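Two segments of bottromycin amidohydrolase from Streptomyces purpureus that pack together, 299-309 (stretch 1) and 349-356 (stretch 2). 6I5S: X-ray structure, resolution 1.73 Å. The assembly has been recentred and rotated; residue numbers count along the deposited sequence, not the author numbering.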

ATOM      1  N   SER A 299      20.292   0.422  -2.894  1.00 40.43           N
ATOM      2  CA  SER A 299      20.164  -1.030  -2.816  1.00 52.41           C
ATOM      3  C   SER A 299      19.262  -1.582  -3.914  1.00 44.64           C
ATOM      4  O   SER A 299      19.403  -2.741  -4.294  1.00 37.93           O
ATOM      5  CB  SER A 299      19.621  -1.438  -1.452  1.00 65.96           C
ATOM      6  OG  SER A 299      18.362  -0.841  -1.220  1.00 91.19           O
ATOM      7  N   ARG A 300      18.295  -0.796  -4.386  1.00 35.50           N
ATOM      8  CA  ARG A 300      17.383  -1.252  -5.408  1.00 33.92           C
ATOM      9  C   ARG A 300      17.891  -1.044  -6.828  1.00 34.93           C
ATOM     10  O   ARG A 300      17.389  -1.704  -7.731  1.00 33.74           O
ATOM     11  CB  ARG A 300      16.047  -0.530  -5.282  1.00 38.59           C
ATOM     12  CG  ARG A 300      15.187  -1.048  -4.165  1.00 47.30           C
ATOM     13  CD  ARG A 300      14.054  -0.086  -3.949  1.00 44.23           C
ATOM     14  NE  ARG A 300      13.231  -0.522  -2.854  1.00 45.70           N
ATOM     15  CZ  ARG A 300      12.625   0.299  -2.016  1.00 44.40           C
ATOM     16  NH1 ARG A 300      12.751   1.629  -2.134  1.00 42.94           N
ATOM     17  NH2 ARG A 300      11.911  -0.233  -1.047  1.00 44.68           N
ATOM     18  N   ARG A 301      18.855  -0.153  -7.041  1.00 39.87           N
ATOM     19  CA  ARG A 301      19.177   0.270  -8.398  1.00 37.64           C
ATOM     20  C   ARG A 301      19.635  -0.893  -9.274  1.00 39.88           C
ATOM     21  O   ARG A 301      19.288  -0.900 -10.467  1.00 36.32           O
ATOM     22  CB  ARG A 301      20.234   1.385  -8.336  1.00 39.73           C
ATOM     23  CG  ARG A 301      20.074   2.500  -9.341  1.00 67.40           C
ATOM     24  CD  ARG A 301      20.944   3.706  -8.908  1.00 88.71           C
ATOM     25  NE  ARG A 301      20.252   4.628  -7.993  1.00 79.99           N
ATOM     26  CZ  ARG A 301      20.857   5.426  -7.120  1.00 80.85           C
ATOM     27  NH1 ARG A 301      22.180   5.416  -7.007  1.00 73.52           N
ATOM     28  NH2 ARG A 301      20.137   6.232  -6.341  1.00 85.18           N
ATOM     29  N   PRO A 302      20.388  -1.888  -8.781  1.00 36.02           N
ATOM     30  CA  PRO A 302      20.793  -2.990  -9.694  1.00 33.40           C
ATOM     31  C   PRO A 302      19.615  -3.773 -10.245  1.00 34.23           C
ATOM     32  O   PRO A 302      19.540  -3.996 -11.454  1.00 32.43           O
ATOM     33  CB  PRO A 302      21.723  -3.848  -8.814  1.00 37.38           C
ATOM     34  CG  PRO A 302      22.246  -2.869  -7.783  1.00 41.97           C
ATOM     35  CD  PRO A 302      21.068  -1.974  -7.482  1.00 38.08           C
ATOM     36  N   ALA A 303      18.660  -4.154  -9.395  1.00 35.19           N
ATOM     37  CA  ALA A 303      17.492  -4.892  -9.863  1.00 32.91           C
ATOM     38  C   ALA A 303      16.644  -4.030 -10.772  1.00 32.78           C
ATOM     39  O   ALA A 303      16.117  -4.502 -11.785  1.00 31.77           O
ATOM     40  CB  ALA A 303      16.671  -5.358  -8.667  1.00 37.63           C
ATOM     41  N   TRP A 304      16.516  -2.749 -10.441  1.00 31.32           N
ATOM     42  CA  TRP A 304      15.715  -1.876 -11.290  1.00 32.84           C
ATOM     43  C   TRP A 304      16.386  -1.675 -12.638  1.00 30.76           C
ATOM     44  O   TRP A 304      15.718  -1.607 -13.683  1.00 31.43           O
ATOM     45  CB  TRP A 304      15.510  -0.547 -10.594  1.00 31.84           C
ATOM     46  CG  TRP A 304      14.541  -0.601  -9.440  1.00 32.14           C
ATOM     47  CD1 TRP A 304      14.394  -1.607  -8.529  1.00 33.64           C
ATOM     48  CD2 TRP A 304      13.594   0.409  -9.080  1.00 37.61           C
ATOM     49  NE1 TRP A 304      13.390  -1.304  -7.642  1.00 30.20           N
ATOM     50  CE2 TRP A 304      12.883  -0.067  -7.957  1.00 33.00           C
ATOM     51  CE3 TRP A 304      13.256   1.647  -9.618  1.00 31.02           C
ATOM     52  CZ2 TRP A 304      11.886   0.679  -7.331  1.00 28.83           C
ATOM     53  CZ3 TRP A 304      12.254   2.374  -9.018  1.00 33.46           C
ATOM     54  CH2 TRP A 304      11.571   1.889  -7.899  1.00 33.05           C
ATOM     55  N   GLN A 305      17.706  -1.577 -12.644  1.00 33.22           N
ATOM     56  CA  GLN A 305      18.390  -1.384 -13.916  1.00 33.54           C
ATOM     57  C   GLN A 305      18.267  -2.628 -14.792  1.00 34.84           C
ATOM     58  O   GLN A 305      18.135  -2.533 -16.028  1.00 36.13           O
ATOM     59  CB  GLN A 305      19.855  -1.064 -13.660  1.00 34.00           C
ATOM     60  CG  GLN A 305      20.623  -0.675 -14.946  1.00 45.82           C
ATOM     61  CD  GLN A 305      20.684   0.798 -15.129  1.00 66.37           C
ATOM     62  OE1 GLN A 305      20.926   1.525 -14.176  1.00 70.34           O
ATOM     63  NE2 GLN A 305      20.447   1.265 -16.352  1.00 78.98           N
ATOM     64  N   ALA A 306      18.283  -3.806 -14.171  1.00 35.76           N
ATOM     65  CA  ALA A 306      18.081  -5.036 -14.941  1.00 33.66           C
ATOM     66  C   ALA A 306      16.684  -5.091 -15.531  1.00 33.99           C
ATOM     67  O   ALA A 306      16.492  -5.538 -16.661  1.00 30.62           O
ATOM     68  CB  ALA A 306      18.333  -6.246 -14.056  1.00 33.22           C
ATOM     69  N   ALA A 307      15.696  -4.660 -14.778  1.00 34.05           N
ATOM     70  CA  ALA A 307      14.345  -4.622 -15.305  1.00 36.67           C
ATOM     71  C   ALA A 307      14.237  -3.611 -16.443  1.00 37.78           C
ATOM     72  O   ALA A 307      13.513  -3.840 -17.417  1.00 38.20           O
ATOM     73  CB  ALA A 307      13.363  -4.286 -14.186  1.00 35.55           C
ATOM     74  N   ALA A 308      14.947  -2.486 -16.333  1.00 37.20           N
ATOM     75  CA  ALA A 308      14.975  -1.509 -17.416  1.00 35.50           C
ATOM     76  C   ALA A 308      15.534  -2.110 -18.696  1.00 35.58           C
ATOM     77  O   ALA A 308      15.067  -1.787 -19.791  1.00 34.03           O
ATOM     78  CB  ALA A 308      15.794  -0.290 -16.997  1.00 39.30           C
ATOM     79  N   ARG A 309      16.563  -2.950 -18.582  1.00 33.05           N
ATOM     80  CA  ARG A 309      17.112  -3.648 -19.740  1.00 34.98           C
ATOM     81  C   ARG A 309      16.075  -4.568 -20.367  1.00 37.54           C
ATOM     82  O   ARG A 309      15.946  -4.629 -21.601  1.00 38.23           O
ATOM     83  CB  ARG A 309      18.344  -4.437 -19.317  1.00 32.52           C
ATOM     84  CG  ARG A 309      19.098  -5.071 -20.479  1.00 36.89           C
ATOM     85  CD  ARG A 309      19.650  -4.047 -21.493  1.00 49.01           C
ATOM     86  NE  ARG A 309      20.465  -3.002 -20.866  1.00 51.59           N
ATOM     87  CZ  ARG A 309      21.774  -3.097 -20.611  1.00 54.18           C
ATOM     88  NH1 ARG A 309      22.462  -4.193 -20.942  1.00 48.61           N
ATOM     89  NH2 ARG A 309      22.403  -2.086 -20.008  1.00 46.66           N
ATOM     90  N   CYS A 349       5.229  -1.734  -3.818  1.00 27.07           N
ATOM     91  CA  CYS A 349       6.276  -0.745  -4.006  1.00 25.15           C
ATOM     92  C   CYS A 349       7.591  -1.303  -3.520  1.00 30.26           C
ATOM     93  O   CYS A 349       7.683  -2.023  -2.514  1.00 28.12           O
ATOM     94  CB  CYS A 349       5.933   0.595  -3.359  1.00 27.44           C
ATOM     95  SG  CYS A 349       5.647   0.569  -1.540  1.00 30.05           S
ATOM     96  N   GLY A 350       8.643  -0.914  -4.216  1.00 26.09           N
ATOM     97  CA  GLY A 350       9.949  -1.527  -4.067  1.00 31.00           C
ATOM     98  C   GLY A 350      10.312  -2.442  -5.210  1.00 31.98           C
ATOM     99  O   GLY A 350      11.487  -2.589  -5.519  1.00 34.10           O
ATOM    100  N   ASN A 351       9.323  -3.080  -5.820  1.00 31.97           N
ATOM    101  CA  ASN A 351       9.538  -3.792  -7.078  1.00 34.47           C
ATOM    102  C   ASN A 351      10.014  -2.800  -8.132  1.00 26.42           C
ATOM    103  O   ASN A 351       9.745  -1.584  -8.022  1.00 27.86           O
ATOM    104  CB  ASN A 351       8.249  -4.439  -7.569  1.00 38.00           C
ATOM    105  CG  ASN A 351       7.906  -5.726  -6.861  1.00 51.97           C
ATOM    106  OD1 ASN A 351       8.457  -6.016  -5.825  1.00 40.41           O
ATOM    107  ND2 ASN A 351       6.945  -6.475  -7.403  1.00100.00           N
ATOM    108  N   PRO A 352      10.723  -3.268  -9.166  1.00 25.06           N
ATOM    109  CA  PRO A 352      11.270  -2.319 -10.134  1.00 28.74           C
ATOM    110  C   PRO A 352      10.240  -1.373 -10.737  1.00 35.79           C
ATOM    111  O   PRO A 352       9.184  -1.791 -11.219  1.00 28.89           O
ATOM    112  CB  PRO A 352      11.901  -3.237 -11.164  1.00 28.45           C
ATOM    113  CG  PRO A 352      12.340  -4.481 -10.364  1.00 30.62           C
ATOM    114  CD  PRO A 352      11.231  -4.650  -9.398  1.00 33.37           C
ATOM    115  N   PHE A 353      10.526  -0.075 -10.621  1.00 30.65           N
ATOM    116  CA  PHE A 353       9.720   1.023 -11.156  1.00 27.44           C
ATOM    117  C   PHE A 353       8.366   1.173 -10.482  1.00 29.63           C
ATOM    118  O   PHE A 353       7.488   1.866 -11.009  1.00 30.96           O
ATOM    119  CB  PHE A 353       9.604   0.870 -12.678  1.00 31.34           C
ATOM    120  CG  PHE A 353      10.941   0.953 -13.309  1.00 33.39           C
ATOM    121  CD1 PHE A 353      11.636   2.152 -13.292  1.00 39.69           C
ATOM    122  CD2 PHE A 353      11.554  -0.161 -13.813  1.00 40.30           C
ATOM    123  CE1 PHE A 353      12.908   2.246 -13.821  1.00 49.96           C
ATOM    124  CE2 PHE A 353      12.833  -0.066 -14.351  1.00 42.46           C
ATOM    125  CZ  PHE A 353      13.498   1.135 -14.348  1.00 45.74           C
ATOM    126  N   VAL A 354       8.203   0.595  -9.287  1.00 28.10           N
ATOM    127  CA  VAL A 354       7.032   0.828  -8.438  1.00 24.76           C
ATOM    128  C   VAL A 354       7.509   1.668  -7.259  1.00 26.55           C
ATOM    129  O   VAL A 354       8.111   1.133  -6.329  1.00 27.90           O
ATOM    130  CB  VAL A 354       6.385  -0.467  -7.998  1.00 25.22           C
ATOM    131  CG1 VAL A 354       5.075  -0.156  -7.288  1.00 26.99           C
ATOM    132  CG2 VAL A 354       6.147  -1.376  -9.224  1.00 28.56           C
ATOM    133  N   VAL A 355       7.286   2.982  -7.332  1.00 25.32           N
ATOM    134  CA  VAL A 355       7.888   3.935  -6.400  1.00 24.30           C
ATOM    135  C   VAL A 355       6.905   4.200  -5.276  1.00 27.25           C
ATOM    136  O   VAL A 355       5.777   4.634  -5.522  1.00 25.47           O
ATOM    137  CB  VAL A 355       8.264   5.247  -7.105  1.00 28.22           C
ATOM    138  CG1 VAL A 355       8.869   6.292  -6.098  1.00 30.80           C
ATOM    139  CG2 VAL A 355       9.273   4.999  -8.229  1.00 31.71           C
ATOM    140  N   ALA A 356       7.348   3.974  -4.031  1.00 27.50           N
ATOM    141  CA  ALA A 356       6.504   4.258  -2.866  1.00 25.51           C
ATOM    142  C   ALA A 356       5.963   5.695  -2.908  1.00 22.98           C
ATOM    143  O   ALA A 356       6.720   6.670  -2.935  1.00 27.12           O
ATOM    144  CB  ALA A 356       7.302   4.043  -1.557  1.00 28.05           C
TER

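The contact is a small, largely apolar packing of one helical face against an irregular, turn-containing segment, centred on the indole of Trp304 and fixed by a single hydrogen bond between the stretches. Together the two sides bury 435 Å², and Trp304 contributes the largest share of any residue.

The CA-to-CB bond of Trp304 points sideways, but with chi1 in the m well (-73°) the indole reaches across to the loop. There Trp304 NE1 donates a hydrogen bond to Gly350 O (3.1 Å, N-H...O angle 151°), so the polar atom of an otherwise buried ring is satisfied by a backbone carbonyl lying near the ring plane. One face of the indole is covered by the backbone of the turn. Pro352 CA sits 3.4 Å from the centroid of the five-membered ring of Trp304, only 9° off the ring normal, a CH-pi contact, and Phe353 N lies over the same face. At the far end of the indole, Trp304 CH2 meets Val355 CG2 at 3.9 Å, an apolar contact at the ring edge.

The loop keeps its shape through its own hydrogen bonds. Asn351 to Val354 form a type II beta turn, with Val354 N bonded to Asn351 O (3.0 Å), and Gly350 N bonds to Val354 O (3.0 Å). Pro352 suits the second position of this turn, its phi of -54° being natural to the proline ring. Phe353 follows with a positive phi of 67°; its CA-to-CB bond points away from the helix, yet the ring end comes back to it.

That ring extends the apolar patch along the helix. The Phe353 ring meets the six-membered ring of Trp304 obliquely, with centroids 5.3 Å apart and planes at 46°, and Phe353 CZ lies 3.8 Å from Ala308 CB. Ala307 points toward the loop, and its CB packs 3.5 Å from Pro352 CB; a methyl group fills this close approach, and its neighbour Ala308 likewise presents a small side chain to the Phe353 ring.

At the other end of the contact, the extended side chain of Arg300 lays one face of its guanidinium over Gly350, with Arg300 NE 3.6 Å from Gly350 CA, while NH1 and NH2 are hydrogen-bonded elsewhere in the structure. Glycine suits this place twice over: at phi/psi of 105/-31 an ideal CB on Gly350 would be jammed against the preceding carbonyl oxygen and would also lie tight, at 3.3 Å, against Arg300 NH2.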